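Local coordinates for Rbsd/fucu transport protein family protein (Streptococcus pneumoniae, PDB 4A34) that probably interconverts the alpha and beta anomers of L-fucose as a fucose mutarotase of the RbsD/FucU family, and binds beta-L-fucopyranose, at residues 67-70 / 71-74; 105-108 / 109-112. All coordinates share one frame; numbering follows the deposited sequence.

In the fold
Contacts 1 and 2 follow one another along the chain and meet on two neighbouring parallel strands, 71-74 and 103-106, their centres about 11 Å apart. Contact 1 (67-70 / 71-74) is the loop that leads into strand 71-74; contact 2 (105-108 / 109-112) is the passage from strand 103-106 into helix 108-116. A probable backbone hydrogen bond, Phe73 O to Leu106 N at 3.0 Å, ties them, and Met74 SD lies 3.5 Å from Arg108 CG. The fucose sits at the far end of this pair, where Tyr112 of contact 2 is hydrogen-bonded to it. The side chain of Gln72 in contact 1 stays about 13 Å from the bound beta-L-fucopyranose, measured between nearest atoms.

Contact 1: 67-70 / 71-74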
ATOM      1  N   VAL I  67     -27.347 -27.220  -3.430  1.00 39.96           N
ATOM      2  CA  VAL I  67     -27.727 -26.758  -4.770  1.00 40.51           C
ATOM      3  C   VAL I  67     -27.675 -27.943  -5.715  1.00 40.82           C
ATOM      4  O   VAL I  67     -27.072 -28.970  -5.395  1.00 40.76           O
ATOM      5  CB  VAL I  67     -26.784 -25.626  -5.321  1.00 40.44           C
ATOM      6  CG1 VAL I  67     -26.865 -24.371  -4.459  1.00 40.19           C
ATOM      7  CG2 VAL I  67     -25.338 -26.114  -5.439  1.00 40.43           C
ATOM      8  N   ASP I  68     -28.300 -27.786  -6.881  1.00 41.35           N
ATOM      9  CA  ASP I  68     -28.317 -28.831  -7.896  1.00 41.66           C
ATOM     10  C   ASP I  68     -26.930 -29.071  -8.476  1.00 41.43           C
ATOM     11  O   ASP I  68     -26.424 -30.203  -8.470  1.00 41.43           O
ATOM     12  CB  ASP I  68     -29.315 -28.478  -9.005  1.00 42.14           C
ATOM     13  CG  ASP I  68     -30.717 -29.004  -8.725  1.00 43.67           C
ATOM     14  OD1 ASP I  68     -30.999 -29.418  -7.570  1.00 44.95           O
ATOM     15  OD2 ASP I  68     -31.539 -29.007  -9.671  1.00 45.40           O
ATOM     16  N   SER I  69     -26.317 -27.997  -8.970  1.00 41.16           N
ATOM     17  CA  SER I  69     -25.008 -28.080  -9.603  1.00 40.77           C
ATOM     18  C   SER I  69     -23.897 -27.505  -8.725  1.00 40.53           C
ATOM     19  O   SER I  69     -23.848 -26.294  -8.474  1.00 40.47           O
ATOM     20  CB  SER I  69     -25.023 -27.390 -10.966  1.00 40.66           C
ATOM     21  OG  SER I  69     -23.814 -27.647 -11.660  1.00 40.79           O
ATOM     22  N   SER I  70     -23.007 -28.383  -8.268  1.00 39.87           N
ATOM     23  CA  SER I  70     -21.844 -27.961  -7.504  1.00 39.23           C
ATOM     24  C   SER I  70     -20.598 -27.928  -8.389  1.00 38.51           C
ATOM     25  O   SER I  70     -19.553 -27.421  -7.976  1.00 38.36           O
ATOM     26  CB  SER I  70     -21.630 -28.880  -6.300  1.00 39.36           C
ATOM     27  OG  SER I  70     -21.013 -30.090  -6.698  1.00 40.36           O
ATOM     28  N   ILE I  71     -20.721 -28.470  -9.602  1.00 37.79           N
ATOM     29  CA  ILE I  71     -19.612 -28.539 -10.568  1.00 36.96           C
ATOM     30  C   ILE I  71     -20.069 -28.064 -11.954  1.00 36.82           C
ATOM     31  O   ILE I  71     -21.150 -28.432 -12.419  1.00 36.82           O
ATOM     32  CB  ILE I  71     -19.024 -29.977 -10.644  1.00 36.93           C
ATOM     33  CG1 ILE I  71     -18.388 -30.375  -9.309  1.00 36.21           C
ATOM     34  CG2 ILE I  71     -18.003 -30.110 -11.758  1.00 36.27           C
ATOM     35  CD1 ILE I  71     -18.375 -31.854  -9.061  1.00 35.38           C
ATOM     36  N   GLN I  72     -19.258 -27.230 -12.598  1.00 36.58           N
ATOM     37  CA  GLN I  72     -19.566 -26.752 -13.943  1.00 36.50           C
ATOM     38  C   GLN I  72     -18.380 -26.920 -14.871  1.00 36.62           C
ATOM     39  O   GLN I  72     -17.244 -26.636 -14.495  1.00 36.85           O
ATOM     40  CB  GLN I  72     -19.985 -25.279 -13.944  1.00 36.37           C
ATOM     41  CG  GLN I  72     -21.329 -24.975 -13.318  1.00 36.06           C
ATOM     42  CD  GLN I  72     -21.230 -24.793 -11.824  1.00 36.45           C
ATOM     43  OE1 GLN I  72     -20.517 -23.909 -11.332  1.00 36.27           O
ATOM     44  NE2 GLN I  72     -21.934 -25.641 -11.085  1.00 36.43           N
ATOM     45  N   PHE I  73     -18.642 -27.382 -16.088  1.00 36.88           N
ATOM     46  CA  PHE I  73     -17.619 -27.385 -17.120  1.00 37.37           C
ATOM     47  C   PHE I  73     -17.957 -26.303 -18.135  1.00 37.79           C
ATOM     48  O   PHE I  73     -19.022 -25.696 -18.056  1.00 37.90           O
ATOM     49  CB  PHE I  73     -17.477 -28.755 -17.792  1.00 37.35           C
ATOM     50  CG  PHE I  73     -17.106 -29.879 -16.855  1.00 36.92           C
ATOM     51  CD1 PHE I  73     -16.480 -29.634 -15.638  1.00 37.34           C
ATOM     52  CD2 PHE I  73     -17.355 -31.197 -17.216  1.00 36.95           C
ATOM     53  CE1 PHE I  73     -16.135 -30.686 -14.783  1.00 36.99           C
ATOM     54  CE2 PHE I  73     -17.012 -32.250 -16.369  1.00 36.94           C
ATOM     55  CZ  PHE I  73     -16.407 -31.994 -15.149  1.00 36.35           C
ATOM     56  N   MET I  74     -17.040 -26.036 -19.057  1.00 38.48           N
ATOM     57  CA  MET I  74     -17.285 -25.062 -20.108  1.00 39.55           C
ATOM     58  C   MET I  74     -17.610 -25.808 -21.387  1.00 40.38           C
ATOM     59  O   MET I  74     -16.762 -26.526 -21.916  1.00 40.28           O
ATOM     60  CB  MET I  74     -16.065 -24.162 -20.317  1.00 39.44           C
ATOM     61  CG  MET I  74     -16.187 -23.208 -21.509  1.00 39.54           C
ATOM     62  SD  MET I  74     -14.686 -22.270 -21.860  1.00 40.04           S
ATOM     63  CE  MET I  74     -14.732 -21.048 -20.548  1.00 39.79           C
TER
HETATM   64  O   HOH W   1     -19.842 -24.492  -8.608  1.00 27.81           O
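With OG of Ser69 anti to the backbone N (chi1 -171°) and the chain of Gln72 bent at its second torsion (chi2 85°), the hydroxyl and the amide are brought together where the loop runs into the strand, three residues apart in sequence. Gln72 NE2 donates a hydrogen bond to Ser69 OG at 2.8 Å; the N-H...O angle is 157° and the oxygen lies in the amide plane, which marks a well-formed bond. The same nitrogen reaches Ser69 O at 3.3 Å, but here the N-H points poorly and the bond is weak. Ser69 OG is also hydrogen-bonded to Thr102 O and to Thr104 OG1, so the hydroxyl joins the amide to strand 103-106 and the residue leading into it.

This is the entry into strand 71-74 of the mixed sheet, which carries parallel strand 103-106 on one flank and antiparallel strand 133-136 on the other. At the other end of the amide, Gln72 OE1 accepts a hydrogen bond from a water at 2.9 Å, and that water also donates weakly to Ser70 O at 3.0 Å. Both ends of the buried amide are thus engaged, which should limit its rotation. Ser70 and Ile71 meet at their junction, where Ile71 CG1 lies 3.7 Å from Ser70 OG, and both side chains also touch Leu63. Further out, Ile71 packs against Ile103 of strand 103-106 and Ile133 of strand 133-136.

Contact 2: 105-108 / 109-112; sequences YLRR and EDFY. With FUL (beta-L-fucopyranose), chain B.
Arg107 and Asp110 form the salt bridge of this turn, with NH2 of Arg107 2.9 Å from OD1 of Asp110 and the guanidinium and carboxylate planes 86° apart. The other carboxylate oxygen, OD2 of Asp110, accepts from a water at 2.7 Å, and the same water accepts a hydrogen bond from Arg107 N.

Backbone bonds start the helix: Phe111 N donates to Arg107 O at 2.9 Å, and Tyr112 N to Arg108 O at 3.1 Å. Arg108 O also lies over one face of the Tyr112 ring.

Among side-chain hydrogen bonds, Arg108 NE donates to Tyr112 OH at 3.1 Å, the oxygen tilted 26° from the guanidinium plane. The two side chains run alongside each other, with His22 of the second subunit packed on both, and the phenol oxygen is shared with the sugar: Tyr112 OH and O1 of the fucose are 2.9 Å apart, either being a possible donor. Arg108 may therefore help position the phenol.

Apolar packing joins Leu106 to Phe111, CD1 of the leucine meeting CD2 of the ring at 4.1 Å. The chain passes from strand 103-106 into helix 108-116, whose Phe111 and Tyr112 rest on Met74 of the neighbouring strand 71-74.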
ATOM      1  N   TYR I 105     -23.144 -27.590 -17.527  1.00 42.84           N
ATOM      2  CA  TYR I 105     -22.257 -27.067 -18.563  1.00 42.51           C
ATOM      3  C   TYR I 105     -22.664 -25.657 -18.963  1.00 42.38           C
ATOM      4  O   TYR I 105     -23.841 -25.382 -19.195  1.00 42.49           O
ATOM      5  CB  TYR I 105     -22.246 -28.002 -19.781  1.00 42.44           C
ATOM      6  CG  TYR I 105     -21.869 -29.433 -19.440  1.00 42.67           C
ATOM      7  CD1 TYR I 105     -22.821 -30.328 -18.946  1.00 42.76           C
ATOM      8  CD2 TYR I 105     -20.559 -29.887 -19.597  1.00 42.90           C
ATOM      9  CE1 TYR I 105     -22.481 -31.642 -18.617  1.00 43.72           C
ATOM     10  CE2 TYR I 105     -20.204 -31.205 -19.280  1.00 43.60           C
ATOM     11  CZ  TYR I 105     -21.172 -32.079 -18.787  1.00 43.93           C
ATOM     12  OH  TYR I 105     -20.835 -33.383 -18.458  1.00 43.39           O
ATOM     13  N   LEU I 106     -21.690 -24.760 -19.033  1.00 42.08           N
ATOM     14  CA  LEU I 106     -21.984 -23.363 -19.299  1.00 41.96           C
ATOM     15  C   LEU I 106     -21.407 -22.919 -20.631  1.00 42.24           C
ATOM     16  O   LEU I 106     -20.336 -23.375 -21.037  1.00 42.15           O
ATOM     17  CB  LEU I 106     -21.445 -22.470 -18.173  1.00 41.87           C
ATOM     18  CG  LEU I 106     -21.768 -22.754 -16.700  1.00 41.25           C
ATOM     19  CD1 LEU I 106     -21.170 -21.678 -15.812  1.00 41.21           C
ATOM     20  CD2 LEU I 106     -23.249 -22.835 -16.457  1.00 40.84           C
ATOM     21  N   ARG I 107     -22.138 -22.034 -21.304  1.00 42.69           N
ATOM     22  CA  ARG I 107     -21.651 -21.332 -22.485  1.00 43.25           C
ATOM     23  C   ARG I 107     -20.403 -20.532 -22.118  1.00 43.08           C
ATOM     24  O   ARG I 107     -20.393 -19.847 -21.091  1.00 42.60           O
ATOM     25  CB  ARG I 107     -22.716 -20.364 -23.003  1.00 43.44           C
ATOM     26  CG  ARG I 107     -23.834 -20.981 -23.824  1.00 45.30           C
ATOM     27  CD  ARG I 107     -24.717 -19.894 -24.476  1.00 49.25           C
ATOM     28  NE  ARG I 107     -25.105 -18.820 -23.544  1.00 51.68           N
ATOM     29  CZ  ARG I 107     -24.727 -17.542 -23.642  1.00 52.46           C
ATOM     30  NH1 ARG I 107     -23.947 -17.142 -24.641  1.00 53.23           N
ATOM     31  NH2 ARG I 107     -25.133 -16.656 -22.740  1.00 52.97           N
ATOM     32  N   ARG I 108     -19.369 -20.610 -22.959  1.00 43.19           N
ATOM     33  CA  ARG I 108     -18.120 -19.867 -22.740  1.00 43.48           C
ATOM     34  C   ARG I 108     -18.389 -18.539 -22.029  1.00 43.42           C
ATOM     35  O   ARG I 108     -17.777 -18.233 -20.997  1.00 43.41           O
ATOM     36  CB  ARG I 108     -17.378 -19.624 -24.063  1.00 43.65           C
ATOM     37  CG  ARG I 108     -15.851 -19.632 -23.923  1.00 44.51           C
ATOM     38  CD  ARG I 108     -15.119 -19.750 -25.270  1.00 45.55           C
ATOM     39  NE  ARG I 108     -14.402 -18.519 -25.607  1.00 46.69           N
ATOM     40  CZ  ARG I 108     -14.745 -17.682 -26.587  1.00 48.04           C
ATOM     41  NH1 ARG I 108     -15.802 -17.945 -27.353  1.00 47.99           N
ATOM     42  NH2 ARG I 108     -14.024 -16.578 -26.807  1.00 47.13           N
ATOM     43  N   GLU I 109     -19.339 -17.778 -22.570  1.00 43.28           N
ATOM     44  CA  GLU I 109     -19.696 -16.461 -22.048  1.00 43.10           C
ATOM     45  C   GLU I 109     -20.191 -16.481 -20.595  1.00 42.20           C
ATOM     46  O   GLU I 109     -19.749 -15.662 -19.788  1.00 42.33           O
ATOM     47  CB  GLU I 109     -20.709 -15.771 -22.984  1.00 43.59           C
ATOM     48  CG  GLU I 109     -20.980 -14.291 -22.681  1.00 45.03           C
ATOM     49  CD  GLU I 109     -19.702 -13.480 -22.461  1.00 47.43           C
ATOM     50  OE1 GLU I 109     -18.835 -13.437 -23.370  1.00 47.09           O
ATOM     51  OE2 GLU I 109     -19.571 -12.895 -21.361  1.00 48.90           O
ATOM     52  N   ASP I 110     -21.094 -17.409 -20.274  1.00 41.03           N
ATOM     53  CA  ASP I 110     -21.651 -17.552 -18.919  1.00 40.05           C
ATOM     54  C   ASP I 110     -20.605 -18.022 -17.914  1.00 39.48           C
ATOM     55  O   ASP I 110     -20.608 -17.599 -16.753  1.00 39.48           O
ATOM     56  CB  ASP I 110     -22.822 -18.548 -18.903  1.00 40.08           C
ATOM     57  CG  ASP I 110     -24.043 -18.058 -19.681  1.00 39.87           C
ATOM     58  OD1 ASP I 110     -24.131 -16.856 -20.016  1.00 39.50           O
ATOM     59  OD2 ASP I 110     -24.926 -18.895 -19.955  1.00 39.80           O
ATOM     60  N   PHE I 111     -19.731 -18.915 -18.373  1.00 38.77           N
ATOM     61  CA  PHE I 111     -18.638 -19.447 -17.583  1.00 37.82           C
ATOM     62  C   PHE I 111     -17.728 -18.327 -17.109  1.00 37.49           C
ATOM     63  O   PHE I 111     -17.314 -18.314 -15.947  1.00 37.29           O
ATOM     64  CB  PHE I 111     -17.831 -20.466 -18.396  1.00 37.83           C
ATOM     65  CG  PHE I 111     -16.964 -21.356 -17.551  1.00 37.43           C
ATOM     66  CD1 PHE I 111     -15.718 -20.918 -17.102  1.00 37.47           C
ATOM     67  CD2 PHE I 111     -17.404 -22.622 -17.181  1.00 36.44           C
ATOM     68  CE1 PHE I 111     -14.924 -21.731 -16.306  1.00 37.33           C
ATOM     69  CE2 PHE I 111     -16.622 -23.442 -16.385  1.00 36.09           C
ATOM     70  CZ  PHE I 111     -15.378 -23.000 -15.949  1.00 36.95           C
ATOM     71  N   TYR I 112     -17.427 -17.391 -18.012  1.00 37.14           N
ATOM     72  CA  TYR I 112     -16.585 -16.234 -17.703  1.00 36.81           C
ATOM     73  C   TYR I 112     -17.183 -15.428 -16.560  1.00 36.43           C
ATOM     74  O   TYR I 112     -16.515 -15.160 -15.558  1.00 36.38           O
ATOM     75  CB  TYR I 112     -16.400 -15.335 -18.933  1.00 36.95           C
ATOM     76  CG  TYR I 112     -15.506 -15.889 -20.040  1.00 38.07           C
ATOM     77  CD1 TYR I 112     -14.645 -16.975 -19.819  1.00 38.47           C
ATOM     78  CD2 TYR I 112     -15.492 -15.291 -21.304  1.00 38.66           C
ATOM     79  CE1 TYR I 112     -13.814 -17.465 -20.842  1.00 38.59           C
ATOM     80  CE2 TYR I 112     -14.661 -15.777 -22.335  1.00 39.02           C
ATOM     81  CZ  TYR I 112     -13.828 -16.863 -22.096  1.00 38.77           C
ATOM     82  OH  TYR I 112     -13.015 -17.337 -23.110  1.00 38.37           O
TER
HETATM   83  C1  FUL B1144     -11.124 -20.604 -23.476  1.00 44.27           C
HETATM   84  C2  FUL B1144     -10.180 -21.628 -22.831  1.00 43.71           C
HETATM   85  O2  FUL B1144     -10.271 -21.626 -21.425  1.00 43.62           O
HETATM   86  C3  FUL B1144     -10.581 -23.008 -23.346  1.00 43.39           C
HETATM   87  O3  FUL B1144      -9.720 -24.001 -22.859  1.00 44.43           O
HETATM   88  C4  FUL B1144     -10.560 -23.025 -24.864  1.00 43.43           C
HETATM   89  O4  FUL B1144      -9.249 -22.756 -25.286  1.00 43.17           O
HETATM   90  C5  FUL B1144     -11.484 -21.929 -25.380  1.00 43.95           C
HETATM   91  C6  FUL B1144     -11.582 -21.959 -26.900  1.00 43.18           C
HETATM   92  O5  FUL B1144     -11.002 -20.683 -24.889  1.00 44.32           O
HETATM   93  O1  FUL B1144     -10.850 -19.292 -23.053  1.00 45.68           O
HETATM   94  O   HOH W   2     -24.732 -21.586 -20.307  1.00 26.40           O